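Local coordinates for protein uroporphyrin-III C-methyltransferase (Thermus thermophilus, PDB 1VE2) that probably transfers methyl groups from S-adenosyl-L-methionine to uroporphyrinogen III, a step of tetrapyrrole biosynthesis, at residues L23-L26 with E27-V31; P149-A153 with D154-L158; L100-R104 with A105-F109. All coordinates share one frame; numbering follows the deposited sequence.

Contact 1 of 3, residues L23-L26 with E27-V31; sequences LRVL and EVAEV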
ATOM      1  N   LEU A  23       7.712   8.776  12.119  1.00 18.09           N
ATOM      2  CA  LEU A  23       7.643   9.722  13.229  1.00 21.35           C
ATOM      3  C   LEU A  23       9.043  10.047  13.737  1.00 20.73           C
ATOM      4  O   LEU A  23       9.381  11.207  13.935  1.00 22.89           O
ATOM      5  CB  LEU A  23       6.822   9.136  14.382  1.00 23.11           C
ATOM      6  CG  LEU A  23       5.323   8.934  14.176  1.00 27.25           C
ATOM      7  CD1 LEU A  23       4.749   8.169  15.366  1.00 29.11           C
ATOM      8  CD2 LEU A  23       4.644  10.287  14.036  1.00 29.51           C
ATOM      9  N   ARG A  24       9.858   9.020  13.949  1.00 22.97           N
ATOM     10  CA  ARG A  24      11.206   9.252  14.450  1.00 24.23           C
ATOM     11  C   ARG A  24      12.002  10.118  13.494  1.00 24.17           C
ATOM     12  O   ARG A  24      12.665  11.065  13.916  1.00 23.15           O
ATOM     13  CB  ARG A  24      11.958   7.935  14.680  1.00 27.28           C
ATOM     14  CG  ARG A  24      13.398   8.158  15.169  1.00 33.34           C
ATOM     15  CD  ARG A  24      14.151   6.851  15.418  1.00 38.09           C
ATOM     16  NE  ARG A  24      14.450   6.116  14.187  1.00 41.95           N
ATOM     17  CZ  ARG A  24      15.327   6.513  13.265  1.00 42.96           C
ATOM     18  NH1 ARG A  24      16.000   7.646  13.424  1.00 43.01           N
ATOM     19  NH2 ARG A  24      15.538   5.773  12.185  1.00 42.73           N
ATOM     20  N   VAL A  25      11.944   9.793  12.205  1.00 21.48           N
ATOM     21  CA  VAL A  25      12.674  10.561  11.211  1.00 20.67           C
ATOM     22  C   VAL A  25      12.268  12.030  11.207  1.00 20.42           C
ATOM     23  O   VAL A  25      13.127  12.901  11.115  1.00 21.49           O
ATOM     24  CB  VAL A  25      12.479   9.984   9.791  1.00 18.72           C
ATOM     25  CG1 VAL A  25      13.096  10.932   8.749  1.00 17.00           C
ATOM     26  CG2 VAL A  25      13.118   8.607   9.709  1.00 20.05           C
ATOM     27  N   LEU A  26      10.970  12.308  11.306  1.00 21.89           N
ATOM     28  CA  LEU A  26      10.501  13.692  11.303  1.00 23.71           C
ATOM     29  C   LEU A  26      10.947  14.457  12.544  1.00 25.00           C
ATOM     30  O   LEU A  26      10.929  15.687  12.562  1.00 24.73           O
ATOM     31  CB  LEU A  26       8.977  13.749  11.178  1.00 25.23           C
ATOM     32  CG  LEU A  26       8.439  13.260   9.826  1.00 27.27           C
ATOM     33  CD1 LEU A  26       6.927  13.435   9.761  1.00 26.74           C
ATOM     34  CD2 LEU A  26       9.116  14.048   8.711  1.00 26.59           C
ATOM     35  N   GLU A  27      11.354  13.730  13.576  1.00 26.59           N
ATOM     36  CA  GLU A  27      11.819  14.371  14.800  1.00 28.17           C
ATOM     37  C   GLU A  27      13.295  14.732  14.699  1.00 28.38           C
ATOM     38  O   GLU A  27      13.709  15.810  15.125  1.00 28.70           O
ATOM     39  CB  GLU A  27      11.626  13.444  15.998  1.00 31.62           C
ATOM     40  CG  GLU A  27      10.215  12.955  16.171  1.00 36.93           C
ATOM     41  CD  GLU A  27      10.042  12.136  17.424  1.00 40.57           C
ATOM     42  OE1 GLU A  27      10.792  11.155  17.616  1.00 43.76           O
ATOM     43  OE2 GLU A  27       9.151  12.480  18.225  1.00 45.02           O
ATOM     44  N   VAL A  28      14.082  13.827  14.127  1.00 26.72           N
ATOM     45  CA  VAL A  28      15.518  14.033  14.003  1.00 27.85           C
ATOM     46  C   VAL A  28      15.980  14.792  12.757  1.00 27.74           C
ATOM     47  O   VAL A  28      16.976  15.503  12.809  1.00 28.09           O
ATOM     48  CB  VAL A  28      16.272  12.683  14.077  1.00 29.59           C
ATOM     49  CG1 VAL A  28      15.894  11.947  15.356  1.00 29.42           C
ATOM     50  CG2 VAL A  28      15.945  11.826  12.865  1.00 32.27           C
ATOM     51  N   ALA A  29      15.267  14.653  11.640  1.00 26.74           N
ATOM     52  CA  ALA A  29      15.657  15.344  10.409  1.00 24.75           C
ATOM     53  C   ALA A  29      15.863  16.846  10.626  1.00 23.45           C
ATOM     54  O   ALA A  29      14.991  17.533  11.161  1.00 24.11           O
ATOM     55  CB  ALA A  29      14.614  15.112   9.325  1.00 23.27           C
ATOM     56  N   GLU A  30      17.017  17.349  10.195  1.00 23.80           N
ATOM     57  CA  GLU A  30      17.364  18.765  10.340  1.00 25.02           C
ATOM     58  C   GLU A  30      16.642  19.639   9.333  1.00 24.82           C
ATOM     59  O   GLU A  30      16.338  20.797   9.607  1.00 24.80           O
ATOM     60  CB  GLU A  30      18.868  18.956  10.163  1.00 26.63           C
ATOM     61  CG  GLU A  30      19.707  18.196  11.166  1.00 31.38           C
ATOM     62  CD  GLU A  30      21.175  18.194  10.795  1.00 34.19           C
ATOM     63  OE1 GLU A  30      21.737  19.294  10.599  1.00 37.97           O
ATOM     64  OE2 GLU A  30      21.769  17.099  10.696  1.00 35.16           O
ATOM     65  N   VAL A  31      16.389  19.079   8.155  1.00 24.10           N
ATOM     66  CA  VAL A  31      15.700  19.790   7.089  1.00 22.49           C
ATOM     67  C   VAL A  31      14.747  18.804   6.421  1.00 21.42           C
ATOM     68  O   VAL A  31      15.093  17.639   6.224  1.00 21.79           O
ATOM     69  CB  VAL A  31      16.703  20.331   6.037  1.00 22.82           C
ATOM     70  CG1 VAL A  31      15.956  21.061   4.927  1.00 22.95           C
ATOM     71  CG2 VAL A  31      17.706  21.268   6.703  1.00 23.57           C
TER
HETATM   72  O   HOH W   1      12.364  17.466  11.087  1.00 24.71           O

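Contact 2 of 3, residues P149-A153 with D154-L158; sequences PLPRA and DTLVL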
ATOM      1  N   PRO A 149      -2.802   3.156 -23.015  1.00 41.26           N
ATOM      2  CA  PRO A 149      -3.746   2.142 -22.529  1.00 38.77           C
ATOM      3  C   PRO A 149      -3.737   1.964 -21.013  1.00 35.65           C
ATOM      4  O   PRO A 149      -2.707   2.146 -20.360  1.00 34.51           O
ATOM      5  CB  PRO A 149      -3.294   0.872 -23.249  1.00 39.39           C
ATOM      6  CG  PRO A 149      -2.687   1.398 -24.520  1.00 40.82           C
ATOM      7  CD  PRO A 149      -1.887   2.573 -24.012  1.00 41.65           C
ATOM      8  N   LEU A 150      -4.894   1.607 -20.467  1.00 31.24           N
ATOM      9  CA  LEU A 150      -5.036   1.379 -19.037  1.00 27.75           C
ATOM     10  C   LEU A 150      -4.679  -0.077 -18.741  1.00 25.42           C
ATOM     11  O   LEU A 150      -4.765  -0.935 -19.621  1.00 23.02           O
ATOM     12  CB  LEU A 150      -6.482   1.635 -18.601  1.00 27.04           C
ATOM     13  CG  LEU A 150      -6.995   3.072 -18.497  1.00 27.84           C
ATOM     14  CD1 LEU A 150      -8.509   3.063 -18.336  1.00 31.36           C
ATOM     15  CD2 LEU A 150      -6.339   3.770 -17.311  1.00 30.18           C
ATOM     16  N   PRO A 151      -4.255  -0.373 -17.501  1.00 24.37           N
ATOM     17  CA  PRO A 151      -3.918  -1.765 -17.190  1.00 23.24           C
ATOM     18  C   PRO A 151      -5.195  -2.594 -17.155  1.00 23.74           C
ATOM     19  O   PRO A 151      -6.292  -2.047 -17.299  1.00 22.29           O
ATOM     20  CB  PRO A 151      -3.247  -1.667 -15.812  1.00 23.13           C
ATOM     21  CG  PRO A 151      -3.855  -0.437 -15.206  1.00 23.31           C
ATOM     22  CD  PRO A 151      -3.924   0.524 -16.381  1.00 23.92           C
ATOM     23  N   ARG A 152      -5.051  -3.909 -16.984  1.00 22.15           N
ATOM     24  CA  ARG A 152      -6.198  -4.817 -16.903  1.00 22.34           C
ATOM     25  C   ARG A 152      -6.156  -5.596 -15.592  1.00 20.97           C
ATOM     26  O   ARG A 152      -5.196  -6.315 -15.325  1.00 19.67           O
ATOM     27  CB  ARG A 152      -6.196  -5.833 -18.048  1.00 26.01           C
ATOM     28  CG  ARG A 152      -6.514  -5.284 -19.425  1.00 32.48           C
ATOM     29  CD  ARG A 152      -6.620  -6.431 -20.421  1.00 36.57           C
ATOM     30  NE  ARG A 152      -6.838  -5.975 -21.792  1.00 41.68           N
ATOM     31  CZ  ARG A 152      -7.951  -5.389 -22.227  1.00 43.17           C
ATOM     32  NH1 ARG A 152      -8.971  -5.176 -21.402  1.00 44.17           N
ATOM     33  NH2 ARG A 152      -8.043  -5.013 -23.494  1.00 44.08           N
ATOM     34  N   ALA A 153      -7.203  -5.452 -14.787  1.00 19.50           N
ATOM     35  CA  ALA A 153      -7.310  -6.154 -13.511  1.00 18.17           C
ATOM     36  C   ALA A 153      -8.798  -6.165 -13.162  1.00 19.19           C
ATOM     37  O   ALA A 153      -9.575  -5.412 -13.759  1.00 20.49           O
ATOM     38  CB  ALA A 153      -6.518  -5.419 -12.436  1.00 17.65           C
ATOM     39  N   ASP A 154      -9.204  -6.997 -12.211  1.00 18.92           N
ATOM     40  CA  ASP A 154     -10.620  -7.045 -11.845  1.00 19.13           C
ATOM     41  C   ASP A 154     -11.088  -5.730 -11.244  1.00 19.24           C
ATOM     42  O   ASP A 154     -12.249  -5.349 -11.405  1.00 19.35           O
ATOM     43  CB  ASP A 154     -10.890  -8.183 -10.865  1.00 19.42           C
ATOM     44  CG  ASP A 154     -10.696  -9.547 -11.498  1.00 20.57           C
ATOM     45  OD1 ASP A 154     -10.747  -9.636 -12.742  1.00 20.22           O
ATOM     46  OD2 ASP A 154     -10.500 -10.525 -10.757  1.00 19.99           O
ATOM     47  N   THR A 155     -10.182  -5.055 -10.544  1.00 19.11           N
ATOM     48  CA  THR A 155     -10.468  -3.764  -9.919  1.00 18.38           C
ATOM     49  C   THR A 155      -9.408  -2.774 -10.378  1.00 20.69           C
ATOM     50  O   THR A 155      -8.209  -3.056 -10.291  1.00 18.08           O
ATOM     51  CB  THR A 155     -10.393  -3.828  -8.375  1.00 19.37           C
ATOM     52  OG1 THR A 155     -11.317  -4.804  -7.878  1.00 16.88           O
ATOM     53  CG2 THR A 155     -10.723  -2.455  -7.766  1.00 19.01           C
ATOM     54  N   LEU A 156      -9.842  -1.617 -10.871  1.00 18.76           N
ATOM     55  CA  LEU A 156      -8.905  -0.599 -11.313  1.00 20.17           C
ATOM     56  C   LEU A 156      -8.979   0.636 -10.425  1.00 19.59           C
ATOM     57  O   LEU A 156     -10.066   1.149 -10.158  1.00 19.12           O
ATOM     58  CB  LEU A 156      -9.196  -0.197 -12.754  1.00 21.20           C
ATOM     59  CG  LEU A 156      -8.399   0.987 -13.299  1.00 21.53           C
ATOM     60  CD1 LEU A 156      -6.905   0.657 -13.347  1.00 22.67           C
ATOM     61  CD2 LEU A 156      -8.918   1.315 -14.697  1.00 22.98           C
ATOM     62  N   VAL A 157      -7.821   1.089  -9.956  1.00 18.26           N
ATOM     63  CA  VAL A 157      -7.736   2.283  -9.122  1.00 18.35           C
ATOM     64  C   VAL A 157      -6.961   3.336  -9.908  1.00 19.48           C
ATOM     65  O   VAL A 157      -5.863   3.074 -10.405  1.00 17.98           O
ATOM     66  CB  VAL A 157      -6.989   2.011  -7.793  1.00 19.39           C
ATOM     67  CG1 VAL A 157      -6.979   3.268  -6.930  1.00 17.91           C
ATOM     68  CG2 VAL A 157      -7.650   0.863  -7.051  1.00 19.59           C
ATOM     69  N   LEU A 158      -7.545   4.520 -10.055  1.00 20.11           N
ATOM     70  CA  LEU A 158      -6.864   5.593 -10.768  1.00 22.94           C
ATOM     71  C   LEU A 158      -6.661   6.794  -9.860  1.00 22.92           C
ATOM     72  O   LEU A 158      -7.597   7.276  -9.224  1.00 22.65           O
ATOM     73  CB  LEU A 158      -7.654   6.023 -12.009  1.00 26.94           C
ATOM     74  CG  LEU A 158      -7.699   5.018 -13.162  1.00 28.66           C
ATOM     75  CD1 LEU A 158      -8.469   5.632 -14.331  1.00 32.99           C
ATOM     76  CD2 LEU A 158      -6.288   4.654 -13.590  1.00 28.79           C
TER

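Contact 3 of 3, residues L100-R104 with A105-F109; sequences LALRR and AGIPF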
ATOM      1  N   LEU A 100      17.559   6.437  -6.973  1.00 15.64           N
ATOM      2  CA  LEU A 100      18.641   6.165  -7.921  1.00 17.55           C
ATOM      3  C   LEU A 100      19.696   7.263  -7.896  1.00 17.17           C
ATOM      4  O   LEU A 100      20.898   6.990  -7.909  1.00 17.66           O
ATOM      5  CB  LEU A 100      18.100   6.051  -9.347  1.00 20.43           C
ATOM      6  CG  LEU A 100      17.739   4.675  -9.880  1.00 22.87           C
ATOM      7  CD1 LEU A 100      17.212   4.831 -11.309  1.00 23.81           C
ATOM      8  CD2 LEU A 100      18.979   3.764  -9.855  1.00 22.79           C
ATOM      9  N   ALA A 101      19.242   8.513  -7.877  1.00 17.19           N
ATOM     10  CA  ALA A 101      20.165   9.639  -7.858  1.00 17.21           C
ATOM     11  C   ALA A 101      21.039   9.623  -6.610  1.00 19.99           C
ATOM     12  O   ALA A 101      22.238   9.897  -6.681  1.00 20.71           O
ATOM     13  CB  ALA A 101      19.393  10.955  -7.949  1.00 17.68           C
ATOM     14  N   LEU A 102      20.449   9.287  -5.469  1.00 19.28           N
ATOM     15  CA  LEU A 102      21.216   9.262  -4.228  1.00 19.92           C
ATOM     16  C   LEU A 102      22.262   8.159  -4.285  1.00 20.18           C
ATOM     17  O   LEU A 102      23.418   8.370  -3.902  1.00 19.93           O
ATOM     18  CB  LEU A 102      20.281   9.062  -3.029  1.00 18.98           C
ATOM     19  CG  LEU A 102      19.298  10.216  -2.789  1.00 19.39           C
ATOM     20  CD1 LEU A 102      18.263   9.804  -1.759  1.00 19.53           C
ATOM     21  CD2 LEU A 102      20.051  11.457  -2.334  1.00 21.06           C
ATOM     22  N   ARG A 103      21.858   6.988  -4.769  1.00 19.07           N
ATOM     23  CA  ARG A 103      22.771   5.859  -4.898  1.00 21.16           C
ATOM     24  C   ARG A 103      23.935   6.246  -5.805  1.00 20.97           C
ATOM     25  O   ARG A 103      25.097   6.062  -5.455  1.00 21.20           O
ATOM     26  CB  ARG A 103      22.043   4.648  -5.508  1.00 23.68           C
ATOM     27  CG  ARG A 103      22.904   3.404  -5.668  1.00 28.13           C
ATOM     28  CD  ARG A 103      22.626   2.365  -4.571  1.00 32.83           C
ATOM     29  NE  ARG A 103      22.926   2.864  -3.236  1.00 39.09           N
ATOM     30  CZ  ARG A 103      22.567   2.261  -2.105  1.00 41.35           C
ATOM     31  NH1 ARG A 103      21.883   1.126  -2.133  1.00 40.63           N
ATOM     32  NH2 ARG A 103      22.895   2.798  -0.937  1.00 42.41           N
ATOM     33  N   ARG A 104      23.614   6.789  -6.975  1.00 19.95           N
ATOM     34  CA  ARG A 104      24.643   7.182  -7.929  1.00 20.67           C
ATOM     35  C   ARG A 104      25.534   8.311  -7.426  1.00 21.79           C
ATOM     36  O   ARG A 104      26.666   8.455  -7.884  1.00 21.34           O
ATOM     37  CB  ARG A 104      23.994   7.552  -9.267  1.00 20.43           C
ATOM     38  CG  ARG A 104      23.426   6.330  -9.980  1.00 17.58           C
ATOM     39  CD  ARG A 104      22.471   6.661 -11.131  1.00 18.38           C
ATOM     40  NE  ARG A 104      21.996   5.427 -11.762  1.00 19.55           N
ATOM     41  CZ  ARG A 104      21.076   5.370 -12.726  1.00 22.03           C
ATOM     42  NH1 ARG A 104      20.518   6.480 -13.184  1.00 21.23           N
ATOM     43  NH2 ARG A 104      20.718   4.197 -13.237  1.00 20.73           N
ATOM     44  N   ALA A 105      25.037   9.108  -6.486  1.00 21.10           N
ATOM     45  CA  ALA A 105      25.840  10.203  -5.943  1.00 22.12           C
ATOM     46  C   ALA A 105      26.654   9.742  -4.737  1.00 23.80           C
ATOM     47  O   ALA A 105      27.468  10.500  -4.201  1.00 25.88           O
ATOM     48  CB  ALA A 105      24.942  11.379  -5.560  1.00 23.09           C
ATOM     49  N   GLY A 106      26.432   8.504  -4.311  1.00 23.89           N
ATOM     50  CA  GLY A 106      27.144   7.961  -3.166  1.00 24.31           C
ATOM     51  C   GLY A 106      26.658   8.521  -1.838  1.00 25.65           C
ATOM     52  O   GLY A 106      27.417   8.594  -0.874  1.00 25.41           O
ATOM     53  N   ILE A 107      25.385   8.914  -1.786  1.00 24.91           N
ATOM     54  CA  ILE A 107      24.795   9.482  -0.576  1.00 24.47           C
ATOM     55  C   ILE A 107      24.035   8.430   0.226  1.00 24.60           C
ATOM     56  O   ILE A 107      23.164   7.744  -0.309  1.00 22.43           O
ATOM     57  CB  ILE A 107      23.798  10.616  -0.923  1.00 23.71           C
ATOM     58  CG1 ILE A 107      24.499  11.700  -1.742  1.00 25.02           C
ATOM     59  CG2 ILE A 107      23.206  11.206   0.347  1.00 24.17           C
ATOM     60  CD1 ILE A 107      25.706  12.311  -1.054  1.00 25.10           C
ATOM     61  N   PRO A 108      24.358   8.282   1.521  1.00 23.72           N
ATOM     62  CA  PRO A 108      23.627   7.278   2.301  1.00 22.98           C
ATOM     63  C   PRO A 108      22.146   7.662   2.368  1.00 20.98           C
ATOM     64  O   PRO A 108      21.813   8.830   2.572  1.00 19.99           O
ATOM     65  CB  PRO A 108      24.308   7.343   3.672  1.00 24.70           C
ATOM     66  CG  PRO A 108      25.713   7.755   3.329  1.00 26.03           C
ATOM     67  CD  PRO A 108      25.479   8.841   2.297  1.00 24.99           C
ATOM     68  N   PHE A 109      21.258   6.692   2.170  1.00 21.64           N
ATOM     69  CA  PHE A 109      19.827   6.984   2.231  1.00 19.85           C
ATOM     70  C   PHE A 109      19.012   5.773   2.661  1.00 20.14           C
ATOM     71  O   PHE A 109      19.460   4.632   2.540  1.00 21.07           O
ATOM     72  CB  PHE A 109      19.324   7.489   0.869  1.00 19.61           C
ATOM     73  CG  PHE A 109      19.181   6.411  -0.168  1.00 20.31           C
ATOM     74  CD1 PHE A 109      17.964   5.750  -0.340  1.00 20.49           C
ATOM     75  CD2 PHE A 109      20.267   6.035  -0.952  1.00 19.88           C
ATOM     76  CE1 PHE A 109      17.832   4.721  -1.286  1.00 20.07           C
ATOM     77  CE2 PHE A 109      20.146   5.008  -1.900  1.00 21.84           C
ATOM     78  CZ  PHE A 109      18.921   4.352  -2.062  1.00 22.06           C
TER
HETATM   79  O   HOH W   2      23.813   5.203  -1.321  1.00 29.00           O

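Contact 1 of 3, residues L23-L26 with E27-V31
The methyl group of A29 rests against the last turn of a helix, its CB 3.2 Å from V25 O, and this is the compact part of a helix C-terminus. The A29 N-H points at the same oxygen, with A29 N to V25 O at 2.8 Å, while the backbone of A29 itself has already left helical geometry. One residue earlier, R24 O takes two donors. V28 N lies 3.1 Å from R24 O, nearly in line with the carbonyl, whereas E27 N sits well above the carbonyl plane, a C=O...N angle of 114°, as happens when a helix tightens at its end. E27 belongs to this close packing too: with CG beside its backbone N (chi1 -55°), it lays CG 3.0 Å from L23 O, and the extended chain carries OE1 to 3.7 Å from R24 CA. A water, donating to both L26 O and A29 O, joins a carbonyl of the last turn to that of the first residue past the helix.

The solvent side is looser. The side chains of R24 and V28 come no nearer than NH1 to CG2, 4.2 Å, on an exposed surface.

Buried V25 and L26 turn the other way. V25 packs on Y6 and V8 of strand 4-9 and A82 of strand 80-85, and L26 on L84, so helix 20-28 ends against the parallel sheet just before strand 31-34 enters it.

Contact 2 of 3, residues P149-A153 with D154-L158
The D154 carboxylate is the flat group of this bend: its OD1 lies 4.0 Å from A153 C, while OD2 accepts a hydrogen bond from R136 N. The D154 backbone N is bonded to S137 OG, so its side chain and backbone N are both held by the residues just ahead of strand 138-142. The puckered ring of P151 meets L156 through one corner: CG lies 3.7 Å from L156 CD1, the two side chains crossing at about a right angle. Beyond this pair the ring also touches A139 and A141 of strand 138-142, and R152 of the second subunit.

The principle illustrated is a loop folding back over the strand it feeds. A153 is fully extended, D154 drops into near-helical backbone angles, and extended geometry resumes at T155; the directions of the two segments consequently differ by 140°. Inside this bend, A153 CB comes 3.6 Å from T155 O. The rest is hydrocarbon packing. L150 reaches the ends of L156 and L158, one branch for each: CD1 approaches L156 CD2 at 4.1 Å, and CD2 approaches L158 CD2 at 3.8 Å. In L156, CG stands anti to the backbone N (chi1 173°), which carries it toward the loop, and chi2 (64°) then turns CD1 to P151 and CD2 to L150.

Polar backbone atoms of the loop find partners elsewhere, L150 O accepting from R175 NH2. Helix 168-173 closes over the three leucines through L172, while strand 155-159 runs between strands 138-142 and 214-218 of the mixed sheet, and the loop borders the second subunit.

Contact 3 of 3, residues L100-R104 with A105-F109
Two torsion choices bring R103 and F109 together. The ring of F109 is swung between its own backbone N and carbonyl carbon (chi1 75°), back over the helix, while R103 sets out with CG anti to the backbone N and then bends at chi2 and chi3, so that one face of its guanidinium comes over F109 CE2. F109 CE2 lies 3.5 Å from the guanidinium plane, off-centre, with the two planes inclined at 55°. At the guanidinium edge a water accepts from R103 NH2 at 2.6 Å and donates to I107 O, tying the arginine to the loop.

L102 meets the same phenylalanine with its CB, 3.7 Å from F109 CD2, and its CD1, 3.7 Å from F109 CB, while its CD2 touches I107 CB. The backbone that makes this return possible is a Schellman motif, a common way to end a helix. G106 adopts positive phi (74°), a conformation glycine takes easily; I107 N reaches back to L102 O at 2.9 Å in a nearly straight bond, and G106 N binds R103 O. L102 and I107 thereby point together into the fold, both packing on V5 of strand 4-9, while A105 rests on I72 of helix 64-76. On the outer side, the R104 guanidinium covers L100 CD2 with one face and forms a salt bridge with E227 of the second subunit.

Along the chain the order is contact 1, contact 3, contact 2. Contacts 1 and 3, with centres about 19 Å apart, both close a helix just before a strand of the same parallel sheet: helix 20-28 leads to strand 31-34, and helix 95-105 to strand 109-112. They press on alternate residues of strand 4-9, hence on its two faces. Contact 2 belongs to the separate mixed sheet, its centre about 36 Å from that of contact 1 and 33 Å from that of contact 3. Contacts 1 and 2 lie on opposite sides of the chain's centre. All three reach the second subunit, contact 1 through L23 alone.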